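Local coordinates for double-stranded RNA-binding protein 1 (PDB 3ADG) that binds double-stranded RNA, here with the first of its two RNA-binding domains, and assists DICER-LIKE 1 in accurate processing of microRNA precursors in the nucleus, at residues Ile25-Glu28 with Lys33-Phe36. Numbering follows the deposited sequence.
Sequences IVKE and KSLF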
# COMPACT_ATOMS: atom_id res chain seq x y z
N ILE A 25 4.73 6.64 2.45
CA ILE A 25 4.79 6.16 3.83
C ILE A 25 4.62 7.37 4.77
O ILE A 25 5.37 8.34 4.67
CB ILE A 25 6.16 5.45 4.14
CG1 ILE A 25 6.42 4.27 3.17
CG2 ILE A 25 6.25 5.02 5.60
CD1 ILE A 25 7.87 3.79 3.11
N VAL A 26 3.63 7.32 5.65
CA VAL A 26 3.43 8.32 6.69
C VAL A 26 3.78 7.75 8.08
O VAL A 26 3.34 6.66 8.46
CB VAL A 26 1.99 8.93 6.66
CG1 VAL A 26 1.72 9.81 7.91
CG2 VAL A 26 1.81 9.77 5.40
N LYS A 27 4.60 8.49 8.82
CA LYS A 27 5.00 8.07 10.16
C LYS A 27 4.59 9.12 11.20
O LYS A 27 4.82 10.33 11.01
CB LYS A 27 6.51 7.84 10.16
CG LYS A 27 7.13 7.19 11.38
CD LYS A 27 8.63 7.22 11.16
CE LYS A 27 9.40 6.67 12.32
NZ LYS A 27 10.81 6.94 12.06
N GLU A 28 4.01 8.67 12.31
CA GLU A 28 3.57 9.57 13.38
C GLU A 28 3.83 8.99 14.77
O GLU A 28 4.12 7.81 14.92
CB GLU A 28 2.06 9.84 13.27
CG GLU A 28 1.60 10.36 11.92
CD GLU A 28 0.10 10.58 11.87
OE1 GLU A 28 -0.63 10.14 12.81
OE2 GLU A 28 -0.34 11.22 10.89
N LYS A 33 7.87 4.65 19.28
CA LYS A 33 6.58 3.95 19.19
C LYS A 33 5.82 4.53 18.04
O LYS A 33 4.69 4.98 18.20
CB LYS A 33 5.74 4.12 20.46
CG LYS A 33 6.43 3.74 21.73
CD LYS A 33 6.55 2.25 21.85
CE LYS A 33 7.64 1.87 22.86
NZ LYS A 33 7.64 0.39 22.95
N SER A 34 6.47 4.55 16.88
CA SER A 34 5.89 5.21 15.73
C SER A 34 4.77 4.36 15.16
O SER A 34 4.75 3.14 15.34
CB SER A 34 6.94 5.54 14.67
OG SER A 34 7.82 6.55 15.16
N LEU A 35 3.85 5.03 14.47
CA LEU A 35 2.73 4.37 13.78
C LEU A 35 2.81 4.76 12.31
O LEU A 35 3.21 5.88 12.00
CB LEU A 35 1.40 4.80 14.41
CG LEU A 35 1.17 4.25 15.82
CD1 LEU A 35 -0.17 4.80 16.37
CD2 LEU A 35 1.23 2.70 15.91
N PHE A 36 2.45 3.82 11.44
CA PHE A 36 2.65 3.92 10.01
C PHE A 36 1.34 3.71 9.29
O PHE A 36 0.54 2.85 9.67
CB PHE A 36 3.68 2.86 9.54
CG PHE A 36 5.08 3.08 10.06
CD1 PHE A 36 5.45 2.65 11.34
CD2 PHE A 36 6.04 3.70 9.27
CE1 PHE A 36 6.76 2.84 11.82
CE2 PHE A 36 7.35 3.90 9.74
CZ PHE A 36 7.70 3.49 11.00
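Glu28 and Leu35 face each other as an antiparallel hydrogen-bonded pair, Glu28 N giving to Leu35 O at 2.9 Å and Leu35 N returning to Glu28 O at 2.8 Å, and one step further from the turn Lys27 and Phe36 make a non-hydrogen-bonded pair. Between these pairs Lys27 CA lies 3.4 Å from Leu35 O, and beyond Lys27-Phe36 a further CA-H...O contact sets Phe36 CA 3.2 Å from Val26 O. On the sheet face shared by Lys27 and Phe36, the two side chains run side by side in the same direction. Lys27 has CG anti to the backbone N (chi1 -171°) and an extended chain beyond it, which brings CG over one face of the ring, 4.1 Å from the Phe36 centroid in a CH-pi contact, while CD and CE pass along its CE2-CZ side. Lys27 CE, a carbon, touches Ser34 OG at 3.3 Å; the hydroxyl is hydrogen-bonded to Pro30 O in the connecting loop. Ile25 meets the same ring at its edge, CG2 lying in the ring plane 3.9 Å from CD2 of Phe36. Phe36 also touches Ala59, and Ile25 touches Arg56 and Glu60, all on helix 56-71. An alanine in place of Phe36 would probably leave Lys27 CG without the ring face beneath it, and Ile25 CG2 and Ala59 without their aromatic neighbour. Glu28 and Leu35 turn their side chains to the other face. This is the loop end of hairpin 22-28/35-42 in the alpha-beta-beta-beta-alpha fold of double-stranded RNA-binding domains, where the loop between the first two strands commonly enters the RNA minor groove, as this one probably does.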